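Local atomic coordinates of putative hydantoin racemase (Klebsiella pneumoniae subsp. pneumoniae, PDB entry 3QVL), a protein that interconverts the two enantiomers of allantoin and probably also those of other 5-monosubstituted hydantoins. Residues 2-7 against 72-77; 111-116 against 137-142; 176-181 against 198-203. One frame throughout, in Å; residues are numbered along the deposited sequence. Where two conformers were deposited one is given.

Along the chain the three contacts follow in series, each closing before the next opens, and all belong to the Asp/Glu/hydantoin racemase fold. Contact 1 pairs the two middle strands of one four-stranded parallel sheet. Contacts 2 and 3 pair outer with inner strands of a second such sheet, where 112-116 and 177-180 are neighbours; their centres lie about 9 Å apart. Contact 1 is on the opposite side of the chain's centre, about 25 Å from contact 2 and 20 Å from contact 3, centre to centre. The two sheets bring S77, T116 and G181, near the C-terminal ends of their strands, to one pocket holding the hydantoin ligand.

Contact 1: 2-7 against 72-77; sequences VRIQVI and GHVIAS. Unlike the reference sequence in segment 72-77: S77 (reference Cys). With 5HY ([(4R)-2,5-dioxoimidazolidin-4-yl]acetic acid), chain C.
Q5 and H73 meet through their side chains as well as through their backbones. The glutamine runs out extended, CG anti to the backbone N (chi1 -171°), and its OE1 accepts a hydrogen bond from H73 ND1 (2.8 Å). OE1 sits in the plane of the imidazole, at its edge, whereas the amide plane is turned 56° from the ring. An amide suits this place because it can accept and donate at once: NE2 donates to the backbone O of Q61 in helix 48-68, so both ends are held. Around this pair the backbones form the parallel ladder between the two central strands of a four-stranded parallel sheet in an alpha/beta fold. Q5 N donates to G72 O (3.0 Å) and Q5 O accepts from V74 N (2.8 Å), so both polar backbone atoms of Q5 face one strand. I7 N reaches V74 O at 2.7 Å, and I7 O receives A76 N where strand 72-75 has ended. On the face bearing I4, V6 and V74 the side chains meet through methyl groups. V74 divides its two methyls: CG1 lies beside V6 CG1, 4.0 Å away, with both side chains pointing the same way, while CG2 meets I4 CG2 at 4.1 Å in an oblique crossing. Beta-branched residues fit here, offering methyls to same-face neighbours, and helix 203-216 covers V74 and I4 through A207 and V211. V6 CG1 also reaches A76 CB, at 4.2 Å, just before S77, a serine where the reference has cysteine, whose OG lies 3.1 Å from ligand atom C in one of two conformers.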
ATOM      1  N   VAL A   2     -34.243  22.555   3.922  1.00 21.20           N
ATOM      2  CA  VAL A   2     -33.428  21.344   3.892  1.00 20.86           C
ATOM      3  C   VAL A   2     -33.619  20.576   5.198  1.00 20.58           C
ATOM      4  O   VAL A   2     -33.422  21.126   6.283  1.00 20.62           O
ATOM      5  CB  VAL A   2     -31.922  21.660   3.671  1.00 20.87           C
ATOM      6  CG1 VAL A   2     -31.092  20.379   3.642  1.00 20.87           C
ATOM      7  CG2 VAL A   2     -31.717  22.451   2.382  1.00 20.92           C
ATOM      8  N   ARG A   3     -34.013  19.312   5.090  1.00 20.15           N
ATOM      9  CA  ARG A   3     -34.208  18.473   6.267  1.00 19.75           C
ATOM     10  C   ARG A   3     -33.201  17.331   6.286  1.00 19.21           C
ATOM     11  O   ARG A   3     -33.127  16.536   5.345  1.00 19.08           O
ATOM     12  CB  ARG A   3     -35.640  17.939   6.327  1.00 19.93           C
ATOM     13  CG  ARG A   3     -36.700  19.011   6.558  1.00 20.60           C
ATOM     14  CD  ARG A   3     -38.066  18.384   6.768  1.00 21.98           C
ATOM     15  NE  ARG A   3     -38.519  17.663   5.580  1.00 23.04           N
ATOM     16  CZ  ARG A   3     -39.256  16.556   5.604  1.00 23.43           C
ATOM     17  NH1 ARG A   3     -39.631  16.017   6.758  1.00 23.77           N
ATOM     18  NH2 ARG A   3     -39.613  15.982   4.465  1.00 23.85           N
ATOM     19  N   ILE A   4     -32.419  17.270   7.361  1.00 18.59           N
ATOM     20  CA  ILE A   4     -31.380  16.256   7.515  1.00 18.01           C
ATOM     21  C   ILE A   4     -31.677  15.370   8.719  1.00 17.63           C
ATOM     22  O   ILE A   4     -31.799  15.853   9.846  1.00 17.62           O
ATOM     23  CB  ILE A   4     -29.970  16.889   7.661  1.00 18.00           C
ATOM     24  CG1 ILE A   4     -29.674  17.822   6.480  1.00 17.95           C
ATOM     25  CG2 ILE A   4     -28.896  15.801   7.785  1.00 17.84           C
ATOM     26  CD1 ILE A   4     -28.444  18.689   6.663  1.00 17.91           C
ATOM     27  N   GLN A   5     -31.799  14.071   8.461  1.00 17.16           N
ATOM     28  CA  GLN A   5     -32.009  13.089   9.514  1.00 16.73           C
ATOM     29  C   GLN A   5     -30.663  12.673  10.097  1.00 16.49           C
ATOM     30  O   GLN A   5     -29.855  12.032   9.422  1.00 16.44           O
ATOM     31  CB  GLN A   5     -32.758  11.871   8.966  1.00 16.71           C
ATOM     32  CG  GLN A   5     -33.215  10.885  10.035  1.00 16.57           C
ATOM     33  CD  GLN A   5     -33.662   9.554   9.460  1.00 16.36           C
ATOM     34  OE1 GLN A   5     -33.053   9.026   8.529  1.00 16.43           O
ATOM     35  NE2 GLN A   5     -34.729   9.000  10.022  1.00 16.14           N
ATOM     36  N   VAL A   6     -30.422  13.055  11.347  1.00 16.16           N
ATOM     37  CA  VAL A   6     -29.189  12.683  12.035  1.00 15.90           C
ATOM     38  C   VAL A   6     -29.470  11.484  12.940  1.00 15.77           C
ATOM     39  O   VAL A   6     -30.139  11.607  13.970  1.00 15.75           O
ATOM     40  CB  VAL A   6     -28.584  13.866  12.831  1.00 15.89           C
ATOM     41  CG1 VAL A   6     -27.245  13.475  13.434  1.00 15.76           C
ATOM     42  CG2 VAL A   6     -28.410  15.086  11.929  1.00 15.78           C
ATOM     43  N   ILE A   7     -28.959  10.326  12.532  1.00 15.59           N
ATOM     44  CA  ILE A   7     -29.249   9.065  13.208  1.00 15.41           C
ATOM     45  C   ILE A   7     -28.147   8.676  14.186  1.00 15.35           C
ATOM     46  O   ILE A   7     -27.015   8.412  13.782  1.00 15.26           O
ATOM     47  CB  ILE A   7     -29.448   7.902  12.198  1.00 15.38           C
ATOM     48  CG1 ILE A   7     -30.459   8.284  11.112  1.00 15.28           C
ATOM     49  CG2 ILE A   7     -29.872   6.617  12.927  1.00 15.32           C
ATOM     50  CD1 ILE A   7     -30.416   7.389   9.889  1.00 15.05           C
ATOM     51  N   GLY A  72     -31.239  14.307   3.279  1.00 16.77           N
ATOM     52  CA  GLY A  72     -30.025  13.541   3.548  1.00 16.29           C
ATOM     53  C   GLY A  72     -29.991  12.932   4.935  1.00 15.93           C
ATOM     54  O   GLY A  72     -30.859  13.206   5.769  1.00 15.89           O
ATOM     55  N   HIS A  73     -28.980  12.102   5.178  1.00 15.55           N
ATOM     56  CA  HIS A  73     -28.853  11.375   6.439  1.00 15.15           C
ATOM     57  C   HIS A  73     -27.433  11.443   6.991  1.00 14.94           C
ATOM     58  O   HIS A  73     -26.462  11.548   6.237  1.00 14.90           O
ATOM     59  CB  HIS A  73     -29.239   9.902   6.266  1.00 15.16           C
ATOM     60  CG  HIS A  73     -30.488   9.682   5.472  1.00 15.05           C
ATOM     61  ND1 HIS A  73     -31.704   9.401   6.056  1.00 14.77           N
ATOM     62  CD2 HIS A  73     -30.704   9.679   4.134  1.00 14.96           C
ATOM     63  CE1 HIS A  73     -32.617   9.240   5.114  1.00 14.89           C
ATOM     64  NE2 HIS A  73     -32.037   9.409   3.940  1.00 14.90           N
ATOM     65  N   VAL A  74     -27.329  11.374   8.316  1.00 14.66           N
ATOM     66  CA  VAL A  74     -26.045  11.293   9.007  1.00 14.41           C
ATOM     67  C   VAL A  74     -26.044  10.065   9.920  1.00 14.31           C
ATOM     68  O   VAL A  74     -26.981   9.863  10.694  1.00 14.23           O
ATOM     69  CB  VAL A  74     -25.760  12.579   9.830  1.00 14.41           C
ATOM     70  CG1 VAL A  74     -24.543  12.398  10.731  1.00 14.21           C
ATOM     71  CG2 VAL A  74     -25.558  13.780   8.908  1.00 14.28           C
ATOM     72  N   ILE A  75     -25.001   9.241   9.812  1.00 14.17           N
ATOM     73  CA  ILE A  75     -24.812   8.109  10.724  1.00 14.14           C
ATOM     74  C   ILE A  75     -23.859   8.538  11.838  1.00 14.19           C
ATOM     75  O   ILE A  75     -22.655   8.704  11.616  1.00 14.08           O
ATOM     76  CB  ILE A  75     -24.304   6.845   9.988  1.00 14.10           C
ATOM     77  CG1 ILE A  75     -25.341   6.382   8.959  1.00 14.05           C
ATOM     78  CG2 ILE A  75     -23.999   5.722  10.982  1.00 14.10           C
ATOM     79  CD1 ILE A  75     -24.873   5.256   8.060  1.00 13.91           C
ATOM     80  N   ALA A  76     -24.416   8.710  13.035  1.00 14.29           N
ATOM     81  CA  ALA A  76     -23.730   9.410  14.121  1.00 14.44           C
ATOM     82  C   ALA A  76     -23.014   8.547  15.166  1.00 14.53           C
ATOM     83  O   ALA A  76     -23.101   8.810  16.370  1.00 14.53           O
ATOM     84  CB  ALA A  76     -24.675  10.411  14.789  1.00 14.44           C
ATOM     85  N   SER A  77     -22.322   7.516  14.683  0.62 14.58           N
ATOM     86  CA  SER A  77     -21.413   6.707  15.495  0.62 14.65           C
ATOM     87  C   SER A  77     -20.079   6.597  14.762  0.62 14.73           C
ATOM     88  O   SER A  77     -20.056   6.476  13.535  0.62 14.73           O
ATOM     89  CB  SER A  77     -21.996   5.318  15.744  0.62 14.65           C
ATOM     90  OG  SER A  77     -21.144   4.543  16.567  0.62 14.49           O
TER
HETATM   91  C   5HY C   1     -19.848   6.200  18.896  1.00 19.01           C
HETATM   92  N   5HY C   1     -19.833   4.077  19.784  1.00 19.03           N
HETATM   93  O   5HY C   1     -19.557   7.239  18.305  1.00 18.88           O
HETATM   94  CA  5HY C   1     -18.998   4.937  18.936  1.00 19.06           C
HETATM   95  CB  5HY C   1     -17.597   5.175  19.543  1.00 19.13           C
HETATM   96  CG  5HY C   1     -17.553   5.947  20.871  1.00 19.38           C
HETATM   97  OAB 5HY C   1     -21.861   4.285  20.761  1.00 18.91           O
HETATM   98  NAF 5HY C   1     -20.972   5.994  19.577  1.00 18.97           N
HETATM   99  CAI 5HY C   1     -20.950   4.753  20.078  1.00 19.04           C
HETATM  100  OD1 5HY C   1     -16.456   5.951  21.468  1.00 19.89           O
HETATM  101  OD2 5HY C   1     -18.588   6.528  21.263  1.00 19.85           O

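Contact 2: 111-116 against 137-142; sequences RFSIVT and HCAALH
F112 lies against H137 and C138 where a beta-alpha-beta unit, strand 112-116, helix 122-132 and strand 138-143, brings its two parallel strands together. Its CB packs on A177 O of the next strand. From there CG stands between the backbone N and the carbonyl carbon (chi1 62°), the crowded position. CD1 touches V179 CG2, and CD2 on the other flank comes within 3.3 Å of H137 O, the atom that also accepts F112 N. Farther out, CE2 meets H137 CB at 3.9 Å, CE1 lies 3.8 Å from C138 CB, and CZ at the tip is almost as close to that same CB. C138 CA stands over the ring, 4.2 Å from its centroid, as a CH-pi contact. A broad flat side chain suits a place where one face must cover a strand's backbone. Past C138 the facing strand carries one extra residue, a beta bulge at A139: F112 O accepts A139 N, while I114 N bonds A140 O at 3.0 Å, and buried A140 N finds no partner. The methyl of A139 turns to R111, whose NH1 is held by G174 O; A139 CB sits over the centre of the guanidinium, 3.9 Å from R111 CZ.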
ATOM      1  N   ARG A 111      -1.482  15.821   9.000  1.00 14.43           N
ATOM      2  CA  ARG A 111      -1.816  14.589   9.711  1.00 14.45           C
ATOM      3  C   ARG A 111      -2.653  14.875  10.953  1.00 14.38           C
ATOM      4  O   ARG A 111      -2.547  15.947  11.553  1.00 14.38           O
ATOM      5  CB  ARG A 111      -0.551  13.814  10.092  1.00 14.55           C
ATOM      6  CG  ARG A 111       0.283  13.329   8.907  1.00 14.89           C
ATOM      7  CD  ARG A 111       1.302  12.282   9.323  1.00 15.78           C
ATOM      8  NE  ARG A 111       2.211  12.775  10.355  1.00 16.40           N
ATOM      9  CZ  ARG A 111       3.031  12.008  11.067  1.00 16.97           C
ATOM     10  NH1 ARG A 111       3.817  12.556  11.983  1.00 17.22           N
ATOM     11  NH2 ARG A 111       3.069  10.696  10.868  1.00 17.12           N
ATOM     12  N   PHE A 112      -3.484  13.905  11.330  1.00 14.28           N
ATOM     13  CA  PHE A 112      -4.352  14.036  12.499  1.00 14.20           C
ATOM     14  C   PHE A 112      -4.190  12.870  13.471  1.00 14.18           C
ATOM     15  O   PHE A 112      -3.713  11.796  13.098  1.00 14.09           O
ATOM     16  CB  PHE A 112      -5.822  14.174  12.074  1.00 14.19           C
ATOM     17  CG  PHE A 112      -6.362  12.983  11.321  1.00 14.21           C
ATOM     18  CD1 PHE A 112      -6.918  11.900  12.002  1.00 14.03           C
ATOM     19  CD2 PHE A 112      -6.325  12.948   9.930  1.00 14.19           C
ATOM     20  CE1 PHE A 112      -7.419  10.800  11.309  1.00 14.09           C
ATOM     21  CE2 PHE A 112      -6.826  11.853   9.228  1.00 14.12           C
ATOM     22  CZ  PHE A 112      -7.374  10.777   9.919  1.00 14.14           C
ATOM     23  N   SER A 113      -4.592  13.098  14.718  1.00 14.13           N
ATOM     24  CA  SER A 113      -4.660  12.040  15.718  1.00 14.21           C
ATOM     25  C   SER A 113      -6.110  11.791  16.112  1.00 14.17           C
ATOM     26  O   SER A 113      -6.902  12.730  16.214  1.00 14.16           O
ATOM     27  CB  SER A 113      -3.836  12.407  16.952  1.00 14.20           C
ATOM     28  OG  SER A 113      -2.460  12.497  16.632  1.00 14.48           O
ATOM     29  N   ILE A 114      -6.453  10.523  16.322  1.00 14.19           N
ATOM     30  CA  ILE A 114      -7.798  10.145  16.755  1.00 14.26           C
ATOM     31  C   ILE A 114      -7.819   9.897  18.262  1.00 14.39           C
ATOM     32  O   ILE A 114      -6.938   9.227  18.803  1.00 14.33           O
ATOM     33  CB  ILE A 114      -8.326   8.896  15.989  1.00 14.21           C
ATOM     34  CG1 ILE A 114      -8.487   9.211  14.496  1.00 14.13           C
ATOM     35  CG2 ILE A 114      -9.656   8.405  16.580  1.00 14.10           C
ATOM     36  CD1 ILE A 114      -8.716   7.991  13.614  1.00 13.70           C
ATOM     37  N   VAL A 115      -8.820  10.465  18.932  1.00 14.57           N
ATOM     38  CA  VAL A 115      -9.052  10.210  20.350  1.00 14.81           C
ATOM     39  C   VAL A 115     -10.457   9.632  20.524  1.00 14.99           C
ATOM     40  O   VAL A 115     -11.454  10.347  20.395  1.00 14.98           O
ATOM     41  CB  VAL A 115      -8.870  11.486  21.217  1.00 14.83           C
ATOM     42  CG1 VAL A 115      -9.145  11.185  22.692  1.00 14.83           C
ATOM     43  CG2 VAL A 115      -7.468  12.064  21.048  1.00 14.80           C
ATOM     44  N   THR A 116     -10.520   8.331  20.796  1.00 15.25           N
ATOM     45  CA  THR A 116     -11.791   7.635  21.007  1.00 15.52           C
ATOM     46  C   THR A 116     -11.939   7.209  22.476  1.00 15.68           C
ATOM     47  O   THR A 116     -11.117   7.586  23.315  1.00 15.67           O
ATOM     48  CB  THR A 116     -11.969   6.446  20.016  1.00 15.51           C
ATOM     49  OG1 THR A 116     -13.323   5.979  20.058  1.00 15.78           O
ATOM     50  CG2 THR A 116     -11.011   5.295  20.331  1.00 15.51           C
ATOM     51  N   HIS A 137      -2.588   9.588   6.574  1.00 18.82           N
ATOM     52  CA  HIS A 137      -2.914  10.891   7.156  1.00 18.63           C
ATOM     53  C   HIS A 137      -3.144  10.838   8.667  1.00 18.43           C
ATOM     54  O   HIS A 137      -3.277  11.878   9.313  1.00 18.41           O
ATOM     55  CB  HIS A 137      -4.133  11.499   6.460  1.00 18.68           C
ATOM     56  CG  HIS A 137      -3.859  11.974   5.068  1.00 18.92           C
ATOM     57  ND1 HIS A 137      -3.770  11.116   3.994  1.00 19.05           N
ATOM     58  CD2 HIS A 137      -3.657  13.218   4.573  1.00 19.19           C
ATOM     59  CE1 HIS A 137      -3.523  11.810   2.898  1.00 19.17           C
ATOM     60  NE2 HIS A 137      -3.450  13.088   3.222  1.00 19.27           N
ATOM     61  N   CYS A 138      -3.199   9.632   9.227  1.00 18.19           N
ATOM     62  CA  CYS A 138      -3.397   9.467  10.665  1.00 18.00           C
ATOM     63  C   CYS A 138      -2.084   9.150  11.372  1.00 17.87           C
ATOM     64  O   CYS A 138      -1.499   8.082  11.171  1.00 17.86           O
ATOM     65  CB  CYS A 138      -4.440   8.387  10.959  1.00 18.01           C
ATOM     66  SG  CYS A 138      -4.837   8.215  12.717  1.00 17.99           S
ATOM     67  N   ALA A 139      -1.633  10.092  12.198  1.00 17.74           N
ATOM     68  CA  ALA A 139      -0.379   9.958  12.936  1.00 17.66           C
ATOM     69  C   ALA A 139      -0.474   8.922  14.053  1.00 17.60           C
ATOM     70  O   ALA A 139       0.455   8.136  14.254  1.00 17.60           O
ATOM     71  CB  ALA A 139       0.053  11.309  13.495  1.00 17.67           C
ATOM     72  N   ALA A 140      -1.597   8.926  14.772  1.00 17.51           N
ATOM     73  CA  ALA A 140      -1.819   8.006  15.889  1.00 17.44           C
ATOM     74  C   ALA A 140      -3.297   7.877  16.246  1.00 17.43           C
ATOM     75  O   ALA A 140      -4.105   8.755  15.937  1.00 17.30           O
ATOM     76  CB  ALA A 140      -1.016   8.448  17.115  1.00 17.44           C
ATOM     77  N   LEU A 141      -3.636   6.767  16.898  1.00 17.45           N
ATOM     78  CA  LEU A 141      -4.978   6.540  17.425  1.00 17.49           C
ATOM     79  C   LEU A 141      -4.878   6.276  18.920  1.00 17.52           C
ATOM     80  O   LEU A 141      -4.033   5.494  19.364  1.00 17.53           O
ATOM     81  CB  LEU A 141      -5.653   5.351  16.731  1.00 17.56           C
ATOM     82  CG  LEU A 141      -5.934   5.387  15.227  1.00 17.67           C
ATOM     83  CD1 LEU A 141      -4.734   4.881  14.437  1.00 17.90           C
ATOM     84  CD2 LEU A 141      -7.150   4.532  14.926  1.00 17.89           C
ATOM     85  N   HIS A 142      -5.736   6.936  19.692  1.00 17.51           N
ATOM     86  CA  HIS A 142      -5.726   6.798  21.144  1.00 17.57           C
ATOM     87  C   HIS A 142      -7.123   6.551  21.698  1.00 17.55           C
ATOM     88  O   HIS A 142      -8.120   6.971  21.109  1.00 17.55           O
ATOM     89  CB  HIS A 142      -5.153   8.052  21.805  1.00 17.58           C
ATOM     90  CG  HIS A 142      -3.856   8.519  21.221  1.00 17.78           C
ATOM     91  ND1 HIS A 142      -2.691   7.786  21.304  1.00 17.96           N
ATOM     92  CD2 HIS A 142      -3.538   9.659  20.564  1.00 17.99           C
ATOM     93  CE1 HIS A 142      -1.715   8.450  20.712  1.00 17.96           C
ATOM     94  NE2 HIS A 142      -2.202   9.589  20.255  1.00 17.99           N
TER

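Contact 3: 176-181 against 198-203. With 5HY ([(4R)-2,5-dioxoimidazolidin-4-yl]acetic acid), chain C.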
ATOM      1  N   GLY A 176      -1.270  17.792  13.454  1.00 17.84           N
ATOM      2  CA  GLY A 176      -1.721  19.181  13.518  1.00 17.41           C
ATOM      3  C   GLY A 176      -3.176  19.354  13.916  1.00 17.09           C
ATOM      4  O   GLY A 176      -3.616  20.468  14.202  1.00 17.07           O
ATOM      5  N   ALA A 177      -3.924  18.254  13.933  1.00 16.77           N
ATOM      6  CA  ALA A 177      -5.346  18.290  14.272  1.00 16.43           C
ATOM      7  C   ALA A 177      -5.783  17.058  15.058  1.00 16.25           C
ATOM      8  O   ALA A 177      -5.111  16.024  15.043  1.00 16.14           O
ATOM      9  CB  ALA A 177      -6.191  18.444  13.012  1.00 16.46           C
ATOM     10  N   ILE A 178      -6.914  17.185  15.747  1.00 15.99           N
ATOM     11  CA  ILE A 178      -7.509  16.076  16.484  1.00 15.81           C
ATOM     12  C   ILE A 178      -8.861  15.707  15.881  1.00 15.71           C
ATOM     13  O   ILE A 178      -9.694  16.578  15.617  1.00 15.72           O
ATOM     14  CB  ILE A 178      -7.682  16.409  17.996  1.00 15.83           C
ATOM     15  CG1 ILE A 178      -6.332  16.743  18.656  1.00 15.84           C
ATOM     16  CG2 ILE A 178      -8.414  15.278  18.735  1.00 15.73           C
ATOM     17  CD1 ILE A 178      -5.308  15.606  18.674  1.00 16.04           C
ATOM     18  N   VAL A 179      -9.060  14.414  15.654  1.00 15.60           N
ATOM     19  CA  VAL A 179     -10.364  13.887  15.277  1.00 15.61           C
ATOM     20  C   VAL A 179     -10.977  13.216  16.503  1.00 15.64           C
ATOM     21  O   VAL A 179     -10.415  12.259  17.043  1.00 15.52           O
ATOM     22  CB  VAL A 179     -10.264  12.895  14.087  1.00 15.56           C
ATOM     23  CG1 VAL A 179     -11.546  12.083  13.935  1.00 15.60           C
ATOM     24  CG2 VAL A 179      -9.960  13.645  12.800  1.00 15.65           C
ATOM     25  N   LEU A 180     -12.114  13.743  16.951  1.00 15.73           N
ATOM     26  CA  LEU A 180     -12.844  13.157  18.071  1.00 15.91           C
ATOM     27  C   LEU A 180     -13.516  11.866  17.618  1.00 15.99           C
ATOM     28  O   LEU A 180     -14.226  11.846  16.610  1.00 16.11           O
ATOM     29  CB  LEU A 180     -13.869  14.147  18.636  1.00 15.89           C
ATOM     30  CG  LEU A 180     -13.329  15.454  19.231  1.00 15.98           C
ATOM     31  CD1 LEU A 180     -14.462  16.431  19.503  1.00 16.03           C
ATOM     32  CD2 LEU A 180     -12.510  15.209  20.499  1.00 16.08           C
ATOM     33  N   GLY A 181     -13.274  10.790  18.362  1.00 16.14           N
ATOM     34  CA  GLY A 181     -13.701   9.455  17.959  1.00 16.21           C
ATOM     35  C   GLY A 181     -14.976   8.951  18.607  1.00 16.34           C
ATOM     36  O   GLY A 181     -15.115   7.751  18.853  1.00 16.32           O
ATOM     37  N   VAL A 198      -5.840  24.524  17.849  1.00 18.94           N
ATOM     38  CA  VAL A 198      -5.747  23.630  16.690  1.00 18.49           C
ATOM     39  C   VAL A 198      -7.150  23.122  16.342  1.00 18.14           C
ATOM     40  O   VAL A 198      -8.044  23.167  17.191  1.00 18.09           O
ATOM     41  CB  VAL A 198      -4.808  22.411  16.947  1.00 18.52           C
ATOM     42  CG1 VAL A 198      -3.385  22.862  17.252  1.00 18.53           C
ATOM     43  CG2 VAL A 198      -5.347  21.517  18.061  1.00 18.46           C
ATOM     44  N   PRO A 199      -7.356  22.650  15.096  1.00 17.80           N
ATOM     45  CA  PRO A 199      -8.650  22.058  14.765  1.00 17.52           C
ATOM     46  C   PRO A 199      -8.916  20.777  15.554  1.00 17.26           C
ATOM     47  O   PRO A 199      -8.183  19.794  15.418  1.00 17.20           O
ATOM     48  CB  PRO A 199      -8.528  21.749  13.267  1.00 17.55           C
ATOM     49  CG  PRO A 199      -7.455  22.645  12.776  1.00 17.67           C
ATOM     50  CD  PRO A 199      -6.492  22.768  13.909  1.00 17.77           C
ATOM     51  N   VAL A 200      -9.941  20.818  16.399  1.00 16.93           N
ATOM     52  CA  VAL A 200     -10.449  19.628  17.071  1.00 16.67           C
ATOM     53  C   VAL A 200     -11.815  19.364  16.454  1.00 16.45           C
ATOM     54  O   VAL A 200     -12.749  20.149  16.630  1.00 16.44           O
ATOM     55  CB  VAL A 200     -10.543  19.812  18.605  1.00 16.67           C
ATOM     56  CG1 VAL A 200     -11.014  18.526  19.273  1.00 16.69           C
ATOM     57  CG2 VAL A 200      -9.195  20.240  19.176  1.00 16.75           C
ATOM     58  N   ILE A 201     -11.915  18.262  15.718  1.00 16.17           N
ATOM     59  CA  ILE A 201     -13.022  18.054  14.789  1.00 15.89           C
ATOM     60  C   ILE A 201     -14.062  17.052  15.280  1.00 15.69           C
ATOM     61  O   ILE A 201     -13.735  15.917  15.638  1.00 15.59           O
ATOM     62  CB  ILE A 201     -12.498  17.670  13.377  1.00 15.94           C
ATOM     63  CG1 ILE A 201     -11.612  18.796  12.831  1.00 15.92           C
ATOM     64  CG2 ILE A 201     -13.655  17.384  12.415  1.00 15.94           C
ATOM     65  CD1 ILE A 201     -10.597  18.353  11.809  1.00 16.05           C
ATOM     66  N   ASP A 202     -15.313  17.503  15.299  1.00 15.46           N
ATOM     67  CA  ASP A 202     -16.461  16.652  15.573  1.00 15.27           C
ATOM     68  C   ASP A 202     -17.098  16.218  14.259  1.00 15.01           C
ATOM     69  O   ASP A 202     -17.464  17.055  13.427  1.00 14.96           O
ATOM     70  CB  ASP A 202     -17.483  17.397  16.440  1.00 15.37           C
ATOM     71  CG  ASP A 202     -18.889  16.835  16.312  1.00 15.55           C
ATOM     72  OD1 ASP A 202     -19.059  15.603  16.422  1.00 16.04           O
ATOM     73  OD2 ASP A 202     -19.827  17.632  16.105  1.00 16.25           O
ATOM     74  N   GLY A 203     -17.237  14.907  14.089  1.00 14.73           N
ATOM     75  CA  GLY A 203     -17.817  14.332  12.882  1.00 14.41           C
ATOM     76  C   GLY A 203     -19.297  14.602  12.686  1.00 14.20           C
ATOM     77  O   GLY A 203     -19.773  14.639  11.552  1.00 14.13           O
TER
HETATM   78  C   5HY C   1     -19.848   6.200  18.896  1.00 19.01           C
HETATM   79  N   5HY C   1     -19.833   4.077  19.784  1.00 19.03           N
HETATM   80  O   5HY C   1     -19.557   7.239  18.305  1.00 18.88           O
HETATM   81  CA  5HY C   1     -18.998   4.937  18.936  1.00 19.06           C
HETATM   82  CB  5HY C   1     -17.597   5.175  19.543  1.00 19.13           C
HETATM   83  CG  5HY C   1     -17.553   5.947  20.871  1.00 19.38           C
HETATM   84  OAB 5HY C   1     -21.861   4.285  20.761  1.00 18.91           O
HETATM   85  NAF 5HY C   1     -20.972   5.994  19.577  1.00 18.97           N
HETATM   86  CAI 5HY C   1     -20.950   4.753  20.078  1.00 19.04           C
HETATM   87  OD1 5HY C   1     -16.456   5.951  21.468  1.00 19.89           O
HETATM   88  OD2 5HY C   1     -18.588   6.528  21.263  1.00 19.85           O
HETATM   89  O   HOH W   1     -16.531  12.553  15.444  1.00 19.27           O
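A beta-alpha-beta unit, strand 177-180, helix 189-196 and strand 200-201, closes where I178 pairs in parallel with V200, on an outermost strand of the sheet within the chain. I178 N bonds P199 O at 2.9 Å, and I178 O takes I201 N at 2.8 Å. The proline, with no N-H to give, fits where its carbonyl alone is used. L180 N reaches I201 O (3.0 Å), and the leucine's CB and CG lie against that same oxygen. The V200 and I178 side chains lie side by side, V200 CG1, anti to the backbone N (chi1 -177°), 4.1 Å from I178 CB. L180 comes across V200 at a slant, its CD2 3.8 Å from V200 CG1. A water links the two segments, donating to L180 O and accepting from G203 N at 2.8 Å, while D202 is the N-cap of helix 203-216, its OD2 holding S205 N; a short carboxylate suits that turn. G181 O lies 3.4 Å from the ligand's OD1 and accepts T116 OG1. Helix 157-172 packs on I178 and L180, and helix 97-108 on V179, P199 and I201; strand 112-116 flanks 177-180, and A220 and L219 of a neighbouring subunit pack on P199 and I201.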